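Local coordinates for protein phospholipase C beta (PDB 1JAD) that forms a long, all-helical C-terminal domain that pairs with a second copy of itself, as part of a G-protein-regulated signalling enzyme, at residues Leu83-His95 / Lys226-Val238. Sequence-based numbering, arbitrary orientation.
Sequences LEMELIHLGEEYH and KLKTLTVEVQEMV
A roughly antiparallel helix-helix packing near one end of the elongated domain sets Leu87, Ile88 and His95 of helix 75-155 against Val234, Leu230 and Lys226 of helix 161-245. The N-to-C directions of the short segments 83-95 and 226-238 lie 138° apart with their axes 9.5 Å from each other, and no hydrogen bond joins them. In the middle, Ile88 sends CD1 across Val234 at about a right angle, 3.3 Å from Val234 CG2, and the same methyl also touches Thr231 CA (3.7 Å from Ile88 CD1). Leu230, with CG anti to the backbone N (chi1 176°), directs its two methyls at the turn from Ile88 to Glu92: Leu230 CD1 rests 3.8 Å from Gly91 CA, where the absence of a side chain lets the methyl reach the helix surface, while Leu230 CD2 lies 3.6 Å from Ile88 O. Such side-to-side packing of long helices builds the elongated, all-helical C-terminal domain of phospholipase C beta. On one flank helix 28-64 adds Leu55 against Leu87; on another the second subunit brings its Val180 to Leu227 and its Ile176 to Thr231. At the end that holds Leu83 and Val238, Leu87 CD1 lies 3.7 Å from Val238 CG2, and Leu83 slides past Val238 in the opposite direction. The aliphatic part of Glu84 crosses Val238; Glu84 OE2 forms a salt bridge with Lys80 of the same helix, while Glu84 OE1 lies 3.3 Å from Gln235 CG. At the end that holds His95 and Lys226, Lys226 CB sits 3.7 Å from the His95 ring centroid and 10° off its normal, a CH-pi contact, with Tyr94 CD2 over the opposite face.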
ATOM      1  N   LEU A  83      32.852   5.731 -39.040  1.00 51.28           N
ATOM      2  CA  LEU A  83      31.413   5.924 -39.186  1.00 48.96           C
ATOM      3  C   LEU A  83      30.696   4.774 -38.496  1.00 48.63           C
ATOM      4  O   LEU A  83      29.768   4.976 -37.717  1.00 46.48           O
ATOM      5  CB  LEU A  83      31.039   5.932 -40.666  1.00 47.28           C
ATOM      6  CG  LEU A  83      29.550   5.993 -41.001  1.00 46.96           C
ATOM      7  CD1 LEU A  83      28.937   7.266 -40.444  1.00 46.31           C
ATOM      8  CD2 LEU A  83      29.377   5.935 -42.511  1.00 47.25           C
ATOM      9  N   GLU A  84      31.151   3.564 -38.799  1.00 49.01           N
ATOM     10  CA  GLU A  84      30.589   2.353 -38.230  1.00 48.79           C
ATOM     11  C   GLU A  84      30.570   2.372 -36.711  1.00 47.34           C
ATOM     12  O   GLU A  84      29.584   1.962 -36.099  1.00 45.73           O
ATOM     13  CB  GLU A  84      31.369   1.132 -38.729  1.00 51.16           C
ATOM     14  CG  GLU A  84      31.165   0.859 -40.214  1.00 54.95           C
ATOM     15  CD  GLU A  84      31.892  -0.380 -40.707  1.00 57.28           C
ATOM     16  OE1 GLU A  84      31.696  -1.469 -40.121  1.00 59.21           O
ATOM     17  OE2 GLU A  84      32.647  -0.272 -41.695  1.00 58.74           O
HETATM   18  N   MSE A  85      31.646   2.866 -36.105  1.00 46.16           N
HETATM   19  CA  MSE A  85      31.733   2.905 -34.654  1.00 45.94           C
HETATM   20  C   MSE A  85      30.856   3.989 -34.023  1.00 43.92           C
HETATM   21  O   MSE A  85      30.376   3.819 -32.903  1.00 43.21           O
HETATM   22  CB  MSE A  85      33.192   3.071 -34.213  1.00 49.43           C
HETATM   23  CG  MSE A  85      33.438   2.702 -32.745  1.00 56.01           C
HETATM   24 SE   MSE A  85      32.924   0.971 -32.310  1.00 63.98          SE
HETATM   25  CE  MSE A  85      33.882  -0.006 -33.557  1.00 57.46           C
ATOM     26  N   GLU A  86      30.644   5.100 -34.723  1.00 41.48           N
ATOM     27  CA  GLU A  86      29.787   6.148 -34.181  1.00 39.99           C
ATOM     28  C   GLU A  86      28.328   5.724 -34.286  1.00 39.09           C
ATOM     29  O   GLU A  86      27.477   6.190 -33.523  1.00 38.19           O
ATOM     30  CB  GLU A  86      30.002   7.471 -34.906  1.00 42.04           C
ATOM     31  CG  GLU A  86      31.263   8.197 -34.473  1.00 46.21           C
ATOM     32  CD  GLU A  86      31.402   9.558 -35.128  1.00 48.75           C
ATOM     33  OE1 GLU A  86      30.440  10.359 -35.057  1.00 49.69           O
ATOM     34  OE2 GLU A  86      32.477   9.831 -35.706  1.00 51.66           O
ATOM     35  N   LEU A  87      28.038   4.849 -35.242  1.00 36.25           N
ATOM     36  CA  LEU A  87      26.689   4.338 -35.388  1.00 35.05           C
ATOM     37  C   LEU A  87      26.502   3.286 -34.303  1.00 33.97           C
ATOM     38  O   LEU A  87      25.472   3.250 -33.646  1.00 33.71           O
ATOM     39  CB  LEU A  87      26.477   3.721 -36.773  1.00 35.56           C
ATOM     40  CG  LEU A  87      26.360   4.722 -37.931  1.00 36.18           C
ATOM     41  CD1 LEU A  87      26.267   3.951 -39.245  1.00 36.74           C
ATOM     42  CD2 LEU A  87      25.133   5.618 -37.732  1.00 32.21           C
ATOM     43  N   ILE A  88      27.504   2.433 -34.114  1.00 32.93           N
ATOM     44  CA  ILE A  88      27.426   1.418 -33.074  1.00 33.41           C
ATOM     45  C   ILE A  88      27.156   2.115 -31.738  1.00 35.70           C
ATOM     46  O   ILE A  88      26.191   1.786 -31.040  1.00 37.45           O
ATOM     47  CB  ILE A  88      28.738   0.624 -32.952  1.00 33.33           C
ATOM     48  CG1 ILE A  88      28.944  -0.253 -34.186  1.00 32.72           C
ATOM     49  CG2 ILE A  88      28.707  -0.238 -31.689  1.00 33.64           C
ATOM     50  CD1 ILE A  88      27.952  -1.374 -34.304  1.00 33.31           C
ATOM     51  N   HIS A  89      28.006   3.078 -31.382  1.00 36.09           N
ATOM     52  CA  HIS A  89      27.817   3.803 -30.136  1.00 35.99           C
ATOM     53  C   HIS A  89      26.451   4.449 -30.071  1.00 34.75           C
ATOM     54  O   HIS A  89      25.799   4.432 -29.026  1.00 35.19           O
ATOM     55  CB  HIS A  89      28.913   4.849 -29.938  1.00 38.28           C
ATOM     56  CG  HIS A  89      30.232   4.260 -29.541  1.00 43.48           C
ATOM     57  ND1 HIS A  89      31.332   5.030 -29.227  1.00 45.35           N
ATOM     58  CD2 HIS A  89      30.621   2.971 -29.390  1.00 45.08           C
ATOM     59  CE1 HIS A  89      32.340   4.240 -28.900  1.00 47.46           C
ATOM     60  NE2 HIS A  89      31.936   2.986 -28.989  1.00 46.48           N
ATOM     61  N   LEU A  90      26.002   5.019 -31.184  1.00 33.36           N
ATOM     62  CA  LEU A  90      24.678   5.634 -31.205  1.00 31.33           C
ATOM     63  C   LEU A  90      23.622   4.571 -30.907  1.00 31.53           C
ATOM     64  O   LEU A  90      22.630   4.837 -30.232  1.00 30.80           O
ATOM     65  CB  LEU A  90      24.379   6.250 -32.572  1.00 28.50           C
ATOM     66  CG  LEU A  90      22.949   6.782 -32.653  1.00 24.86           C
ATOM     67  CD1 LEU A  90      22.766   7.851 -31.595  1.00 23.71           C
ATOM     68  CD2 LEU A  90      22.659   7.325 -34.037  1.00 23.99           C
ATOM     69  N   GLY A  91      23.837   3.368 -31.432  1.00 32.83           N
ATOM     70  CA  GLY A  91      22.894   2.292 -31.199  1.00 37.12           C
ATOM     71  C   GLY A  91      22.880   1.913 -29.732  1.00 39.48           C
ATOM     72  O   GLY A  91      21.814   1.725 -29.134  1.00 40.17           O
ATOM     73  N   GLU A  92      24.072   1.821 -29.148  1.00 41.19           N
ATOM     74  CA  GLU A  92      24.217   1.456 -27.740  1.00 43.72           C
ATOM     75  C   GLU A  92      23.472   2.394 -26.795  1.00 44.26           C
ATOM     76  O   GLU A  92      22.744   1.934 -25.912  1.00 45.67           O
ATOM     77  CB  GLU A  92      25.702   1.399 -27.349  1.00 44.53           C
ATOM     78  CG  GLU A  92      26.487   0.259 -28.023  1.00 48.29           C
ATOM     79  CD  GLU A  92      27.972   0.226 -27.641  1.00 50.67           C
ATOM     80  OE1 GLU A  92      28.657  -0.757 -27.998  1.00 51.53           O
ATOM     81  OE2 GLU A  92      28.463   1.182 -26.995  1.00 51.82           O
ATOM     82  N   GLU A  93      23.631   3.703 -26.979  1.00 42.87           N
ATOM     83  CA  GLU A  93      22.962   4.649 -26.099  1.00 42.01           C
ATOM     84  C   GLU A  93      21.468   4.706 -26.414  1.00 39.85           C
ATOM     85  O   GLU A  93      20.646   4.879 -25.515  1.00 38.72           O
ATOM     86  CB  GLU A  93      23.583   6.050 -26.231  1.00 46.50           C
ATOM     87  CG  GLU A  93      23.539   6.908 -24.939  1.00 51.77           C
ATOM     88  CD  GLU A  93      22.131   7.083 -24.347  1.00 56.20           C
ATOM     89  OE1 GLU A  93      21.248   7.651 -25.033  1.00 58.09           O
ATOM     90  OE2 GLU A  93      21.912   6.655 -23.187  1.00 56.37           O
ATOM     91  N   TYR A  94      21.121   4.553 -27.691  1.00 37.20           N
ATOM     92  CA  TYR A  94      19.725   4.595 -28.120  1.00 34.60           C
ATOM     93  C   TYR A  94      18.859   3.482 -27.513  1.00 35.33           C
ATOM     94  O   TYR A  94      17.801   3.743 -26.922  1.00 34.70           O
ATOM     95  CB  TYR A  94      19.641   4.515 -29.648  1.00 31.92           C
ATOM     96  CG  TYR A  94      18.223   4.363 -30.177  1.00 29.32           C
ATOM     97  CD1 TYR A  94      17.267   5.361 -29.978  1.00 26.07           C
ATOM     98  CD2 TYR A  94      17.827   3.195 -30.836  1.00 28.84           C
ATOM     99  CE1 TYR A  94      15.949   5.198 -30.415  1.00 26.08           C
ATOM    100  CE2 TYR A  94      16.511   3.021 -31.278  1.00 28.51           C
ATOM    101  CZ  TYR A  94      15.577   4.024 -31.060  1.00 28.19           C
ATOM    102  OH  TYR A  94      14.263   3.834 -31.448  1.00 30.51           O
ATOM    103  N   HIS A  95      19.292   2.238 -27.675  1.00 34.33           N
ATOM    104  CA  HIS A  95      18.529   1.125 -27.145  1.00 32.92           C
ATOM    105  C   HIS A  95      18.545   1.137 -25.626  1.00 33.57           C
ATOM    106  O   HIS A  95      17.513   0.895 -24.998  1.00 34.57           O
ATOM    107  CB  HIS A  95      19.083  -0.178 -27.703  1.00 32.51           C
ATOM    108  CG  HIS A  95      18.949  -0.288 -29.191  1.00 32.60           C
ATOM    109  ND1 HIS A  95      17.725  -0.340 -29.823  1.00 31.17           N
ATOM    110  CD2 HIS A  95      19.882  -0.319 -30.174  1.00 31.63           C
ATOM    111  CE1 HIS A  95      17.909  -0.398 -31.130  1.00 30.99           C
ATOM    112  NE2 HIS A  95      19.208  -0.386 -31.369  1.00 29.69           N
ATOM    113  N   LYS A 226      18.439  -6.358 -29.490  1.00 43.23           N
ATOM    114  CA  LYS A 226      18.898  -5.244 -30.309  1.00 42.78           C
ATOM    115  C   LYS A 226      20.415  -5.127 -30.394  1.00 43.92           C
ATOM    116  O   LYS A 226      20.981  -4.954 -31.483  1.00 43.52           O
ATOM    117  CB  LYS A 226      18.332  -3.934 -29.760  1.00 41.71           C
ATOM    118  CG  LYS A 226      16.829  -3.824 -29.839  1.00 41.98           C
ATOM    119  CD  LYS A 226      16.359  -3.790 -31.278  1.00 44.12           C
ATOM    120  CE  LYS A 226      14.853  -3.579 -31.355  1.00 47.16           C
ATOM    121  NZ  LYS A 226      14.390  -3.450 -32.766  1.00 48.64           N
ATOM    122  N   LEU A 227      21.068  -5.228 -29.241  1.00 44.95           N
ATOM    123  CA  LEU A 227      22.519  -5.104 -29.156  1.00 45.93           C
ATOM    124  C   LEU A 227      23.280  -6.220 -29.887  1.00 46.10           C
ATOM    125  O   LEU A 227      24.352  -5.990 -30.442  1.00 45.13           O
ATOM    126  CB  LEU A 227      22.937  -5.065 -27.682  1.00 45.86           C
ATOM    127  CG  LEU A 227      24.315  -4.489 -27.369  1.00 46.19           C
ATOM    128  CD1 LEU A 227      24.324  -3.026 -27.781  1.00 47.44           C
ATOM    129  CD2 LEU A 227      24.627  -4.609 -25.883  1.00 46.27           C
ATOM    130  N   LYS A 228      22.720  -7.423 -29.890  1.00 46.89           N
ATOM    131  CA  LYS A 228      23.353  -8.570 -30.534  1.00 47.14           C
ATOM    132  C   LYS A 228      23.316  -8.491 -32.062  1.00 45.34           C
ATOM    133  O   LYS A 228      24.172  -9.055 -32.744  1.00 44.15           O
ATOM    134  CB  LYS A 228      22.691  -9.860 -30.020  1.00 49.50           C
ATOM    135  CG  LYS A 228      22.888 -10.049 -28.503  1.00 53.92           C
ATOM    136  CD  LYS A 228      21.904 -11.032 -27.862  1.00 55.29           C
ATOM    137  CE  LYS A 228      22.072 -12.453 -28.357  1.00 55.95           C
ATOM    138  NZ  LYS A 228      21.095 -13.360 -27.694  1.00 55.85           N
ATOM    139  N   THR A 229      22.331  -7.785 -32.599  1.00 44.28           N
ATOM    140  CA  THR A 229      22.222  -7.637 -34.044  1.00 43.71           C
ATOM    141  C   THR A 229      22.780  -6.296 -34.492  1.00 44.52           C
ATOM    142  O   THR A 229      23.083  -6.111 -35.668  1.00 44.27           O
ATOM    143  CB  THR A 229      20.764  -7.721 -34.518  1.00 42.37           C
ATOM    144  OG1 THR A 229      19.977  -6.748 -33.818  1.00 40.56           O
ATOM    145  CG2 THR A 229      20.208  -9.115 -34.290  1.00 41.02           C
ATOM    146  N   LEU A 230      22.911  -5.369 -33.548  1.00 45.12           N
ATOM    147  CA  LEU A 230      23.420  -4.024 -33.814  1.00 46.32           C
ATOM    148  C   LEU A 230      24.625  -3.956 -34.750  1.00 47.21           C
ATOM    149  O   LEU A 230      24.613  -3.189 -35.709  1.00 48.11           O
ATOM    150  CB  LEU A 230      23.774  -3.326 -32.495  1.00 46.07           C
ATOM    151  CG  LEU A 230      24.407  -1.928 -32.541  1.00 45.11           C
ATOM    152  CD1 LEU A 230      23.463  -0.928 -33.200  1.00 43.23           C
ATOM    153  CD2 LEU A 230      24.738  -1.494 -31.123  1.00 44.36           C
ATOM    154  N   THR A 231      25.662  -4.744 -34.473  1.00 47.37           N
ATOM    155  CA  THR A 231      26.873  -4.740 -35.298  1.00 47.18           C
ATOM    156  C   THR A 231      26.633  -4.954 -36.794  1.00 47.92           C
ATOM    157  O   THR A 231      27.304  -4.351 -37.622  1.00 48.19           O
ATOM    158  CB  THR A 231      27.878  -5.804 -34.814  1.00 47.25           C
ATOM    159  OG1 THR A 231      28.282  -5.509 -33.472  1.00 46.50           O
ATOM    160  CG2 THR A 231      29.100  -5.822 -35.710  1.00 46.33           C
ATOM    161  N   VAL A 232      25.683  -5.819 -37.135  1.00 48.42           N
ATOM    162  CA  VAL A 232      25.357  -6.110 -38.530  1.00 49.13           C
ATOM    163  C   VAL A 232      24.421  -5.069 -39.147  1.00 50.36           C
ATOM    164  O   VAL A 232      24.638  -4.622 -40.270  1.00 50.61           O
ATOM    165  CB  VAL A 232      24.706  -7.514 -38.672  1.00 47.41           C
ATOM    166  CG1 VAL A 232      24.193  -7.716 -40.080  1.00 46.99           C
ATOM    167  CG2 VAL A 232      25.724  -8.589 -38.349  1.00 46.87           C
ATOM    168  N   GLU A 233      23.383  -4.683 -38.417  1.00 52.64           N
ATOM    169  CA  GLU A 233      22.432  -3.695 -38.923  1.00 56.00           C
ATOM    170  C   GLU A 233      23.106  -2.374 -39.304  1.00 56.64           C
ATOM    171  O   GLU A 233      22.523  -1.555 -40.017  1.00 56.55           O
ATOM    172  CB  GLU A 233      21.335  -3.428 -37.883  1.00 57.19           C
ATOM    173  CG  GLU A 233      20.434  -4.617 -37.582  1.00 59.39           C
ATOM    174  CD  GLU A 233      19.384  -4.292 -36.534  1.00 61.02           C
ATOM    175  OE1 GLU A 233      18.572  -3.376 -36.769  1.00 61.25           O
ATOM    176  OE2 GLU A 233      19.371  -4.949 -35.471  1.00 62.91           O
ATOM    177  N   VAL A 234      24.328  -2.165 -38.823  1.00 57.47           N
ATOM    178  CA  VAL A 234      25.050  -0.940 -39.130  1.00 58.81           C
ATOM    179  C   VAL A 234      26.022  -1.129 -40.283  1.00 59.10           C
ATOM    180  O   VAL A 234      26.030  -0.338 -41.223  1.00 57.89           O
ATOM    181  CB  VAL A 234      25.815  -0.407 -37.896  1.00 58.72           C
ATOM    182  CG1 VAL A 234      24.830   0.003 -36.820  1.00 58.73           C
ATOM    183  CG2 VAL A 234      26.767  -1.460 -37.370  1.00 58.47           C
ATOM    184  N   GLN A 235      26.835  -2.178 -40.215  1.00 61.06           N
ATOM    185  CA  GLN A 235      27.800  -2.453 -41.272  1.00 62.90           C
ATOM    186  C   GLN A 235      27.075  -2.514 -42.612  1.00 63.86           C
ATOM    187  O   GLN A 235      27.620  -2.099 -43.637  1.00 63.74           O
ATOM    188  CB  GLN A 235      28.526  -3.771 -41.001  1.00 63.55           C
ATOM    189  CG  GLN A 235      29.309  -3.776 -39.699  1.00 65.77           C
ATOM    190  CD  GLN A 235      30.052  -5.075 -39.465  1.00 66.13           C
ATOM    191  OE1 GLN A 235      29.459  -6.150 -39.476  1.00 63.76           O
ATOM    192  NE2 GLN A 235      31.358  -4.980 -39.244  1.00 67.27           N
ATOM    193  N   GLU A 236      25.846  -3.027 -42.594  1.00 64.66           N
ATOM    194  CA  GLU A 236      25.036  -3.118 -43.804  1.00 65.51           C
ATOM    195  C   GLU A 236      24.529  -1.735 -44.199  1.00 65.59           C
ATOM    196  O   GLU A 236      24.777  -1.274 -45.312  1.00 66.47           O
ATOM    197  CB  GLU A 236      23.840  -4.053 -43.600  1.00 66.30           C
ATOM    198  CG  GLU A 236      24.195  -5.515 -43.370  1.00 69.76           C
ATOM    199  CD  GLU A 236      22.959  -6.414 -43.316  1.00 72.65           C
ATOM    200  OE1 GLU A 236      22.073  -6.171 -42.464  1.00 73.03           O
ATOM    201  OE2 GLU A 236      22.875  -7.366 -44.126  1.00 73.16           O
HETATM  202  N   MSE A 237      23.818  -1.076 -43.288  1.00 65.42           N
HETATM  203  CA  MSE A 237      23.283   0.257 -43.554  1.00 65.13           C
HETATM  204  C   MSE A 237      24.377   1.168 -44.115  1.00 64.47           C
HETATM  205  O   MSE A 237      24.096   2.088 -44.886  1.00 63.08           O
HETATM  206  CB  MSE A 237      22.680   0.845 -42.268  1.00 66.80           C
HETATM  207  CG  MSE A 237      21.995   2.207 -42.434  1.00 70.60           C
HETATM  208 SE   MSE A 237      23.038   3.665 -42.096  1.00 76.34          SE
HETATM  209  CE  MSE A 237      23.283   3.476 -40.331  1.00 72.86           C
ATOM    210  N   VAL A 238      25.625   0.900 -43.735  1.00 64.04           N
ATOM    211  CA  VAL A 238      26.760   1.679 -44.220  1.00 64.65           C
ATOM    212  C   VAL A 238      27.064   1.275 -45.659  1.00 65.44           C
ATOM    213  O   VAL A 238      27.223   2.129 -46.527  1.00 65.49           O
ATOM    214  CB  VAL A 238      28.028   1.446 -43.364  1.00 64.48           C
ATOM    215  CG1 VAL A 238      29.207   2.199 -43.964  1.00 62.91           C
ATOM    216  CG2 VAL A 238      27.785   1.913 -41.937  1.00 63.85           C
TER